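Long-range contacts in MTH0777 (Methanothermobacter thermautotrophicus, PDB 1KJN), which is of unknown function but belongs to the DUF1890 family and folds as an alpha/beta protein with a Rossmann-like parallel sheet, assembled as a dimer: residues I22-H30 with L50-T61; L74-F85 with F98-I109. All coordinates share one frame; numbering follows the deposited sequence.

Contact 1 (I22-H30 with L50-T61); sequences IPLAIYTSH and LVQVADPEGIYT
I22 and I26, one helical turn apart, form the ridge that helix 22-30 presses into segment 50-61. I22 fits against the start of that segment. Its CG1 rests 3.6 Å from L50 CB, the two side chains crossing at about a right angle, while its CG2 lies over the backbone between L50 and V51 and meets V51 CG2 at 3.9 Å. I26 fills the next hollow, between the last turn of helix 45-54 and the returning chain. With CG1 anti to the carbonyl carbon (chi1 -64°) and the chain extended beyond it, I26 sends CD1 outward to A54 CB at 3.5 Å. The other branch, CG2, settles 3.6 Å from Y60 CB. One forked side chain thus fills the space between helix and loop and touches both.

Further along, S29 OG gives a hydrogen bond of 2.5 Å to Y60 O, lying in the carbonyl plane, and T61 CG2 packs beside the same hydroxyl. H30 and Y60 make an offset edge-to-face pair, the tyrosine edge turned to the imidazole face with the planes at 89°; I59 CG2 sits over one face of the tyrosine. The loop is held in shape by D55, whose OD1 and OD2 accept I59 N and Y60 N, just past the type I turn D55-G58, on their syn sides and somewhat out of the carboxylate plane. The Y60 hydroxyl continues to D55 and to E57 N of the second subunit, so the loop also belongs to the dimer interface.

The axes of 22-30 and 50-54 approach to 9.9 Å at a crossing angle of -68°. Helices 21-34 and 45-54 are successive connections in the 8-12, 38-43, 63-66 half of the parallel sheet, and their packing as neighbours is that of a Rossmann-like alpha/beta fold.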
loop_
_atom_site.group_PDB
_atom_site.type_symbol
_atom_site.label_atom_id
_atom_site.label_comp_id
_atom_site.label_asym_id
_atom_site.label_seq_id
_atom_site.Cartn_x
_atom_site.Cartn_y
_atom_site.Cartn_z
ATOM N N ILE A 22 4.717 1.037 1.811
ATOM C CA ILE A 22 4.545 -0.032 0.829
ATOM C C ILE A 22 4.260 0.538 -0.570
ATOM O O ILE A 22 4.969 0.214 -1.516
ATOM C CB ILE A 22 3.441 -1.033 1.254
ATOM C CG1 ILE A 22 3.800 -1.597 2.624
ATOM C CG2 ILE A 22 3.278 -2.148 0.219
ATOM C CD1 ILE A 22 5.215 -2.105 2.727
ATOM N N PRO A 23 3.280 1.451 -0.693
ATOM C CA PRO A 23 2.991 2.010 -2.024
ATOM C C PRO A 23 4.218 2.629 -2.709
ATOM O O PRO A 23 4.482 2.352 -3.873
ATOM C CB PRO A 23 1.928 3.061 -1.727
ATOM C CG PRO A 23 1.120 2.389 -0.633
ATOM C CD PRO A 23 2.260 1.880 0.286
ATOM N N LEU A 24 4.969 3.440 -1.974
ATOM C CA LEU A 24 6.170 4.077 -2.517
ATOM C C LEU A 24 7.293 3.075 -2.816
ATOM O O LEU A 24 8.097 3.283 -3.722
ATOM C CB LEU A 24 6.667 5.148 -1.562
ATOM C CG LEU A 24 5.859 6.439 -1.579
ATOM C CD1 LEU A 24 6.358 7.338 -0.463
ATOM C CD2 LEU A 24 5.952 7.122 -2.963
ATOM N N ALA A 25 7.358 2.001 -2.043
ATOM C CA ALA A 25 8.369 0.968 -2.263
ATOM C C ALA A 25 8.091 0.340 -3.632
ATOM O O ALA A 25 8.991 0.186 -4.462
ATOM C CB ALA A 25 8.284 -0.097 -1.162
ATOM N N ILE A 26 6.817 0.064 -3.884
ATOM C CA ILE A 26 6.410 -0.538 -5.139
ATOM C C ILE A 26 6.623 0.461 -6.282
ATOM O O ILE A 26 7.024 0.068 -7.375
ATOM C CB ILE A 26 4.912 -0.973 -5.079
ATOM C CG1 ILE A 26 4.711 -2.071 -4.026
ATOM C CG2 ILE A 26 4.427 -1.449 -6.443
ATOM C CD1 ILE A 26 3.251 -2.509 -3.896
ATOM N N TYR A 27 6.333 1.741 -6.028
ATOM C CA TYR A 27 6.504 2.793 -7.029
ATOM C C TYR A 27 7.982 2.922 -7.431
ATOM O O TYR A 27 8.306 3.003 -8.608
ATOM C CB TYR A 27 6.007 4.143 -6.493
ATOM C CG TYR A 27 6.098 5.259 -7.518
ATOM C CD1 TYR A 27 7.189 6.138 -7.533
ATOM C CD2 TYR A 27 5.112 5.418 -8.493
ATOM C CE1 TYR A 27 7.294 7.155 -8.513
ATOM C CE2 TYR A 27 5.198 6.430 -9.465
ATOM C CZ TYR A 27 6.287 7.291 -9.473
ATOM O OH TYR A 27 6.349 8.301 -10.402
ATOM N N THR A 28 8.865 2.932 -6.440
ATOM C CA THR A 28 10.300 3.048 -6.674
ATOM C C THR A 28 10.818 1.810 -7.409
ATOM O O THR A 28 11.596 1.944 -8.346
ATOM C CB THR A 28 11.052 3.220 -5.354
ATOM O OG1 THR A 28 10.442 4.283 -4.614
ATOM C CG2 THR A 28 12.546 3.567 -5.594
ATOM N N SER A 29 10.337 0.622 -7.030
ATOM C CA SER A 29 10.776 -0.614 -7.684
ATOM C C SER A 29 10.377 -0.626 -9.162
ATOM O O SER A 29 11.118 -1.108 -10.024
ATOM C CB SER A 29 10.217 -1.847 -6.981
ATOM O OG SER A 29 10.550 -3.032 -7.697
ATOM N N HIS A 30 9.193 -0.104 -9.444
ATOM C CA HIS A 30 8.726 -0.019 -10.806
ATOM C C HIS A 30 9.629 0.944 -11.564
ATOM O O HIS A 30 9.937 0.704 -12.724
ATOM C CB HIS A 30 7.292 0.481 -10.863
ATOM C CG HIS A 30 6.813 0.764 -12.250
ATOM N ND1 HIS A 30 6.569 2.046 -12.706
ATOM C CD2 HIS A 30 6.499 -0.066 -13.275
ATOM C CE1 HIS A 30 6.120 1.988 -13.946
ATOM N NE2 HIS A 30 6.068 0.716 -14.316
ATOM N N LEU A 50 2.516 -7.126 2.827
ATOM C CA LEU A 50 1.781 -5.975 2.301
ATOM C C LEU A 50 2.096 -5.771 0.827
ATOM O O LEU A 50 1.193 -5.507 0.016
ATOM C CB LEU A 50 2.085 -4.710 3.104
ATOM C CG LEU A 50 1.391 -4.662 4.472
ATOM C CD1 LEU A 50 1.904 -3.495 5.298
ATOM C CD2 LEU A 50 -0.111 -4.571 4.277
ATOM N N VAL A 51 3.372 -5.947 0.487
ATOM C CA VAL A 51 3.842 -5.806 -0.883
ATOM C C VAL A 51 3.166 -6.866 -1.751
ATOM O O VAL A 51 2.664 -6.546 -2.810
ATOM C CB VAL A 51 5.389 -5.977 -0.962
ATOM C CG1 VAL A 51 5.849 -6.052 -2.437
ATOM C CG2 VAL A 51 6.106 -4.835 -0.218
ATOM N N GLN A 52 3.123 -8.113 -1.272
ATOM C CA GLN A 52 2.507 -9.205 -2.024
ATOM C C GLN A 52 1.018 -9.010 -2.271
ATOM O O GLN A 52 0.520 -9.376 -3.333
ATOM C CB GLN A 52 2.723 -10.544 -1.322
ATOM C CG GLN A 52 4.140 -11.067 -1.396
ATOM C CD GLN A 52 4.486 -12.021 -0.248
ATOM O OE1 GLN A 52 5.659 -12.304 0.008
ATOM N NE2 GLN A 52 3.460 -12.504 0.459
ATOM N N VAL A 53 0.290 -8.474 -1.294
ATOM C CA VAL A 53 -1.131 -8.260 -1.524
ATOM C C VAL A 53 -1.371 -7.011 -2.387
ATOM O O VAL A 53 -2.347 -6.970 -3.133
ATOM C CB VAL A 53 -1.970 -8.240 -0.204
ATOM C CG1 VAL A 53 -1.721 -9.515 0.615
ATOM C CG2 VAL A 53 -1.681 -7.011 0.598
ATOM N N ALA A 54 -0.460 -6.031 -2.335
ATOM C CA ALA A 54 -0.611 -4.816 -3.155
ATOM C C ALA A 54 -0.221 -5.024 -4.627
ATOM O O ALA A 54 -0.618 -4.246 -5.493
ATOM C CB ALA A 54 0.172 -3.643 -2.567
ATOM N N ASP A 55 0.527 -6.087 -4.902
ATOM C CA ASP A 55 0.985 -6.422 -6.248
ATOM C C ASP A 55 0.822 -7.947 -6.337
ATOM O O ASP A 55 1.790 -8.685 -6.487
ATOM C CB ASP A 55 2.461 -5.991 -6.401
ATOM C CG ASP A 55 3.034 -6.245 -7.806
ATOM O OD1 ASP A 55 2.268 -6.502 -8.762
ATOM O OD2 ASP A 55 4.273 -6.155 -7.955
ATOM N N PRO A 56 -0.432 -8.433 -6.298
ATOM C CA PRO A 56 -0.704 -9.873 -6.359
ATOM C C PRO A 56 -0.131 -10.631 -7.545
ATOM O O PRO A 56 0.098 -11.835 -7.444
ATOM C CB PRO A 56 -2.231 -9.939 -6.287
ATOM C CG PRO A 56 -2.651 -8.667 -6.907
ATOM C CD PRO A 56 -1.688 -7.674 -6.303
ATOM N N GLU A 57 0.127 -9.949 -8.660
ATOM C CA GLU A 57 0.707 -10.642 -9.816
ATOM C C GLU A 57 2.237 -10.551 -9.900
ATOM O O GLU A 57 2.841 -11.097 -10.826
ATOM C CB GLU A 57 0.076 -10.180 -11.140
ATOM C CG GLU A 57 -1.340 -10.708 -11.403
ATOM C CD GLU A 57 -1.454 -12.222 -11.243
ATOM O OE1 GLU A 57 -0.584 -12.969 -11.764
ATOM O OE2 GLU A 57 -2.422 -12.668 -10.585
ATOM N N GLY A 58 2.865 -9.866 -8.946
ATOM C CA GLY A 58 4.317 -9.750 -8.967
ATOM C C GLY A 58 4.833 -9.000 -10.188
ATOM O O GLY A 58 5.886 -9.325 -10.737
ATOM N N ILE A 59 4.084 -7.981 -10.596
ATOM C CA ILE A 59 4.405 -7.158 -11.759
ATOM C C ILE A 59 5.443 -6.065 -11.511
ATOM O O ILE A 59 6.210 -5.728 -12.409
ATOM C CB ILE A 59 3.107 -6.479 -12.298
ATOM C CG1 ILE A 59 2.147 -7.545 -12.828
ATOM C CG2 ILE A 59 3.430 -5.429 -13.374
ATOM C CD1 ILE A 59 0.750 -7.032 -13.045
ATOM N N TYR A 60 5.469 -5.518 -10.299
ATOM C CA TYR A 60 6.382 -4.419 -9.967
ATOM C C TYR A 60 7.674 -4.750 -9.197
ATOM O O TYR A 60 8.492 -3.866 -8.926
ATOM C CB TYR A 60 5.588 -3.331 -9.259
ATOM C CG TYR A 60 4.408 -2.827 -10.072
ATOM C CD1 TYR A 60 4.602 -2.176 -11.290
ATOM C CD2 TYR A 60 3.101 -2.942 -9.594
ATOM C CE1 TYR A 60 3.524 -1.637 -12.007
ATOM C CE2 TYR A 60 2.012 -2.407 -10.316
ATOM C CZ TYR A 60 2.236 -1.751 -11.510
ATOM O OH TYR A 60 1.182 -1.137 -12.174
ATOM N N THR A 61 7.854 -6.013 -8.838
ATOM C CA THR A 61 9.065 -6.458 -8.140
ATOM C C THR A 61 9.423 -7.818 -8.718
ATOM O O THR A 61 8.574 -8.495 -9.294
ATOM C CB THR A 61 8.873 -6.617 -6.615
ATOM O OG1 THR A 61 7.937 -7.671 -6.366
ATOM C CG2 THR A 61 8.380 -5.317 -5.981
#

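Contact 2 (L74-F85 with F98-I109); sequences LAEGDYEFLAGF and FAGILNTETLAI
With chi1 at 172°, L82 swings CG away from its backbone N and drops CD2 onto helix 98-102, 3.5 Å from A99 CA and close to F98 CB. L74 likewise holds CG opposite its backbone N (chi1 -154°), which brings its CD2 in plane to the edge of the F98 ring, 3.4 Å from F98 CD1. The same methyl touches I101 CG2 and L102 CG, and L102 CD2 in turn reaches the ring edge of Y79. Strand, loop and helix therefore share one apolar layer.

Strands 81-85 and 105-109 run parallel. L82 and G84 supply the bonds on their side, each donating and accepting: L82 N to E105 O, L107 N to L82 O at 2.7 Å, G84 N to L107 O at 2.8 Å, and I109 N to G84 O. The face carrying F81, A83, F85, L107 and I109 lies away from helix 98-102. There F81 CZ packs on L107 CB at 3.7 Å, and I109 CD1 makes a CH-pi contact over the F85 ring, 4.2 Å from its centroid. F85 and I109 are covered in turn by helices 21-34 and 143-153 respectively.

Polar contacts gather where the helix ends. N103 ND2 points almost straight at E76 OE2 (3.2 Å, 178° at the hydrogen), meeting the carboxylate from above its plane. A water accepts from G77 N and donates to Y79 O and L102 O, joining the turn A75-D78 and Y79 O to the last helical carbonyl, L102 O.

Helix 98-102 runs nearly antiparallel to strand 81-85 before the chain enters the adjacent parallel strand. This is the beta-alpha-beta crossover 81-86, 89-102, 105-111, the repeating element of Rossmann-like folds.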
loop_
_atom_site.group_PDB
_atom_site.type_symbol
_atom_site.label_atom_id
_atom_site.label_comp_id
_atom_site.label_asym_id
_atom_site.label_seq_id
_atom_site.Cartn_x
_atom_site.Cartn_y
_atom_site.Cartn_z
ATOM N N LEU A 74 23.843 -12.364 1.517
ATOM C CA LEU A 74 24.439 -11.250 0.796
ATOM C C LEU A 74 25.976 -11.150 0.817
ATOM O O LEU A 74 26.615 -11.424 1.833
ATOM C CB LEU A 74 23.823 -9.954 1.323
ATOM C CG LEU A 74 23.772 -8.712 0.434
ATOM C CD1 LEU A 74 22.792 -8.949 -0.719
ATOM C CD2 LEU A 74 23.326 -7.507 1.263
ATOM N N ALA A 75 26.547 -10.765 -0.319
ATOM C CA ALA A 75 27.979 -10.548 -0.451
ATOM C C ALA A 75 28.181 -9.382 -1.414
ATOM O O ALA A 75 27.324 -9.118 -2.272
ATOM C CB ALA A 75 28.663 -11.784 -0.991
ATOM N N GLU A 76 29.324 -8.711 -1.298
ATOM C CA GLU A 76 29.641 -7.577 -2.162
ATOM C C GLU A 76 29.552 -8.005 -3.627
ATOM O O GLU A 76 29.935 -9.123 -3.978
ATOM C CB GLU A 76 31.043 -7.016 -1.848
ATOM C CG GLU A 76 31.497 -5.877 -2.810
ATOM C CD GLU A 76 32.570 -4.949 -2.238
ATOM O OE1 GLU A 76 32.787 -4.923 -1.008
ATOM O OE2 GLU A 76 33.183 -4.197 -3.030
ATOM N N GLY A 77 28.973 -7.139 -4.453
ATOM C CA GLY A 77 28.831 -7.433 -5.866
ATOM C C GLY A 77 27.499 -8.039 -6.278
ATOM O O GLY A 77 27.216 -8.159 -7.472
ATOM N N ASP A 78 26.673 -8.432 -5.313
ATOM C CA ASP A 78 25.377 -9.032 -5.661
ATOM C C ASP A 78 24.353 -8.013 -6.183
ATOM O O ASP A 78 23.318 -8.400 -6.735
ATOM C CB ASP A 78 24.769 -9.784 -4.471
ATOM C CG ASP A 78 25.544 -11.047 -4.091
ATOM O OD1 ASP A 78 26.399 -11.531 -4.861
ATOM O OD2 ASP A 78 25.266 -11.574 -3.003
ATOM N N TYR A 79 24.625 -6.727 -5.981
ATOM C CA TYR A 79 23.714 -5.672 -6.428
ATOM C C TYR A 79 24.476 -4.417 -6.847
ATOM O O TYR A 79 25.487 -4.074 -6.253
ATOM C CB TYR A 79 22.716 -5.315 -5.315
ATOM C CG TYR A 79 21.773 -6.444 -4.940
ATOM C CD1 TYR A 79 20.571 -6.623 -5.623
ATOM C CD2 TYR A 79 22.092 -7.346 -3.929
ATOM C CE1 TYR A 79 19.718 -7.659 -5.320
ATOM C CE2 TYR A 79 21.232 -8.405 -3.613
ATOM C CZ TYR A 79 20.048 -8.550 -4.319
ATOM O OH TYR A 79 19.190 -9.582 -4.037
ATOM N N GLU A 80 23.960 -3.732 -7.862
ATOM C CA GLU A 80 24.560 -2.512 -8.391
ATOM C C GLU A 80 23.926 -1.251 -7.784
ATOM O O GLU A 80 24.432 -0.145 -7.952
ATOM C CB GLU A 80 24.421 -2.490 -9.921
ATOM C CG GLU A 80 25.328 -3.473 -10.678
ATOM C CD GLU A 80 25.099 -4.943 -10.312
ATOM O OE1 GLU A 80 23.980 -5.451 -10.528
ATOM O OE2 GLU A 80 26.044 -5.601 -9.816
ATOM N N PHE A 81 22.812 -1.425 -7.084
ATOM C CA PHE A 81 22.123 -0.298 -6.463
ATOM C C PHE A 81 21.417 -0.748 -5.186
ATOM O O PHE A 81 20.860 -1.831 -5.137
ATOM C CB PHE A 81 21.103 0.305 -7.440
ATOM C CG PHE A 81 20.441 1.556 -6.923
ATOM C CD1 PHE A 81 19.060 1.592 -6.684
ATOM C CD2 PHE A 81 21.197 2.703 -6.667
ATOM C CE1 PHE A 81 18.447 2.758 -6.183
ATOM C CE2 PHE A 81 20.596 3.878 -6.167
ATOM C CZ PHE A 81 19.221 3.908 -5.930
ATOM N N LEU A 82 21.422 0.108 -4.170
ATOM C CA LEU A 82 20.782 -0.193 -2.896
ATOM C C LEU A 82 19.880 0.962 -2.460
ATOM O O LEU A 82 20.313 2.109 -2.358
ATOM C CB LEU A 82 21.849 -0.462 -1.814
ATOM C CG LEU A 82 21.432 -0.616 -0.345
ATOM C CD1 LEU A 82 20.427 -1.764 -0.170
ATOM C CD2 LEU A 82 22.675 -0.842 0.503
ATOM N N ALA A 83 18.621 0.645 -2.182
ATOM C CA ALA A 83 17.670 1.651 -1.740
ATOM C C ALA A 83 17.038 1.200 -0.435
ATOM O O ALA A 83 16.602 0.052 -0.298
ATOM C CB ALA A 83 16.616 1.889 -2.796
ATOM N N GLY A 84 17.051 2.095 0.541
ATOM C CA GLY A 84 16.486 1.803 1.843
ATOM C C GLY A 84 15.534 2.876 2.361
ATOM O O GLY A 84 15.873 4.064 2.375
ATOM N N PHE A 85 14.324 2.446 2.727
ATOM C CA PHE A 85 13.307 3.326 3.293
ATOM C C PHE A 85 13.624 3.398 4.764
ATOM O O PHE A 85 13.864 2.368 5.405
ATOM C CB PHE A 85 11.897 2.760 3.058
ATOM C CG PHE A 85 11.400 2.995 1.674
ATOM C CD1 PHE A 85 11.796 2.162 0.633
ATOM C CD2 PHE A 85 10.558 4.069 1.402
ATOM C CE1 PHE A 85 11.359 2.394 -0.662
ATOM C CE2 PHE A 85 10.118 4.312 0.112
ATOM C CZ PHE A 85 10.515 3.474 -0.931
ATOM N N PHE A 98 23.408 -3.244 5.381
ATOM C CA PHE A 98 23.353 -3.655 3.987
ATOM C C PHE A 98 24.334 -2.882 3.117
ATOM O O PHE A 98 24.897 -3.424 2.175
ATOM C CB PHE A 98 21.931 -3.503 3.430
ATOM C CG PHE A 98 20.989 -4.606 3.850
ATOM C CD1 PHE A 98 21.150 -5.901 3.363
ATOM C CD2 PHE A 98 19.918 -4.340 4.702
ATOM C CE1 PHE A 98 20.250 -6.909 3.717
ATOM C CE2 PHE A 98 19.014 -5.345 5.061
ATOM C CZ PHE A 98 19.177 -6.627 4.568
ATOM N N ALA A 99 24.536 -1.613 3.438
ATOM C CA ALA A 99 25.443 -0.783 2.660
ATOM C C ALA A 99 26.899 -1.176 2.859
ATOM O O ALA A 99 27.673 -1.132 1.920
ATOM C CB ALA A 99 25.232 0.693 2.989
ATOM N N GLY A 100 27.248 -1.590 4.076
ATOM C CA GLY A 100 28.619 -1.981 4.378
ATOM C C GLY A 100 29.014 -3.231 3.620
ATOM O O GLY A 100 30.156 -3.378 3.189
ATOM N N ILE A 101 28.038 -4.106 3.418
ATOM C CA ILE A 101 28.236 -5.345 2.691
ATOM C C ILE A 101 28.287 -5.132 1.173
ATOM O O ILE A 101 29.155 -5.679 0.488
ATOM C CB ILE A 101 27.095 -6.325 2.996
ATOM C CG1 ILE A 101 27.154 -6.765 4.464
ATOM C CG2 ILE A 101 27.125 -7.508 2.005
ATOM C CD1 ILE A 101 25.947 -7.597 4.910
ATOM N N LEU A 102 27.344 -4.348 0.646
ATOM C CA LEU A 102 27.276 -4.110 -0.798
ATOM C C LEU A 102 28.248 -3.094 -1.380
ATOM O O LEU A 102 28.623 -3.215 -2.548
ATOM C CB LEU A 102 25.841 -3.797 -1.221
ATOM C CG LEU A 102 24.919 -5.007 -1.142
ATOM C CD1 LEU A 102 23.443 -4.569 -1.237
ATOM C CD2 LEU A 102 25.280 -6.005 -2.221
ATOM N N ASN A 103 28.610 -2.073 -0.598
ATOM C CA ASN A 103 29.571 -1.050 -1.047
ATOM C C ASN A 103 29.245 -0.551 -2.469
ATOM O O ASN A 103 30.119 -0.509 -3.343
ATOM C CB ASN A 103 30.995 -1.652 -0.994
ATOM C CG ASN A 103 32.092 -0.650 -1.353
ATOM O OD1 ASN A 103 32.033 0.520 -0.981
ATOM N ND2 ASN A 103 33.117 -1.126 -2.060
ATOM N N THR A 104 27.993 -0.163 -2.698
ATOM C CA THR A 104 27.574 0.292 -4.019
ATOM C C THR A 104 26.791 1.600 -3.946
ATOM O O THR A 104 26.724 2.225 -2.884
ATOM C CB THR A 104 26.718 -0.776 -4.695
ATOM O OG1 THR A 104 26.522 -0.439 -6.071
ATOM C CG2 THR A 104 25.356 -0.901 -3.996
ATOM N N GLU A 105 26.236 2.034 -5.080
ATOM C CA GLU A 105 25.445 3.264 -5.103
ATOM C C GLU A 105 24.255 3.019 -4.183
ATOM O O GLU A 105 23.500 2.071 -4.372
ATOM C CB GLU A 105 24.978 3.607 -6.524
ATOM C CG GLU A 105 24.236 4.933 -6.586
ATOM C CD GLU A 105 23.919 5.388 -8.007
ATOM O OE1 GLU A 105 23.177 4.680 -8.722
ATOM O OE2 GLU A 105 24.397 6.472 -8.398
ATOM N N THR A 106 24.100 3.884 -3.192
ATOM C CA THR A 106 23.055 3.721 -2.196
ATOM C C THR A 106 22.125 4.926 -2.035
ATOM O O THR A 106 22.559 6.076 -2.120
ATOM C CB THR A 106 23.711 3.414 -0.837
ATOM O OG1 THR A 106 24.571 2.270 -0.977
ATOM C CG2 THR A 106 22.654 3.153 0.235
ATOM N N LEU A 107 20.864 4.643 -1.712
ATOM C CA LEU A 107 19.865 5.680 -1.540
ATOM C C LEU A 107 19.030 5.483 -0.295
ATOM O O LEU A 107 18.465 4.407 -0.069
ATOM C CB LEU A 107 18.940 5.741 -2.762
ATOM C CG LEU A 107 17.728 6.671 -2.628
ATOM C CD1 LEU A 107 18.184 8.117 -2.480
ATOM C CD2 LEU A 107 16.786 6.514 -3.816
ATOM N N ALA A 108 18.960 6.533 0.516
ATOM C CA ALA A 108 18.164 6.504 1.730
ATOM C C ALA A 108 16.950 7.375 1.503
ATOM O O ALA A 108 17.087 8.509 1.043
ATOM C CB ALA A 108 18.947 7.028 2.877
ATOM N N ILE A 109 15.764 6.839 1.799
ATOM C CA ILE A 109 14.509 7.580 1.654
ATOM C C ILE A 109 13.972 7.691 3.090
ATOM O O ILE A 109 13.470 6.721 3.685
ATOM C CB ILE A 109 13.539 6.843 0.707
ATOM C CG1 ILE A 109 14.102 6.887 -0.721
ATOM C CG2 ILE A 109 12.130 7.465 0.755
ATOM C CD1 ILE A 109 13.364 6.035 -1.737
HETATM O O HOH W 1 31.184 -3.218 -5.073
HETATM O O HOH W 2 27.614 -4.731 -4.529
HETATM O O HOH W 3 23.751 1.935 -9.840
#

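How the contacts relate
Contact 1 joins helix 21-34, which lies against strands 8-12 and 81-86, to helix 45-54 and the loop after it, toward the 63-66 edge of the sheet; contact 2 joins central strands 81-86 and 105-111 to their connecting helix. They meet at F85, whose CZ lies 3.6 Å from A25 CA of helix 21-34. Contact 1 is nearly all buried and relies on side chains, with one hydrogen bond across it; the second subunit reaches many of its residues. Contact 2 is larger and rests on main-chain sheet bonds, with an apolar core that gives way to an exposed, water-linked polar margin around E76 and N103. No other chain of the assembly touches it.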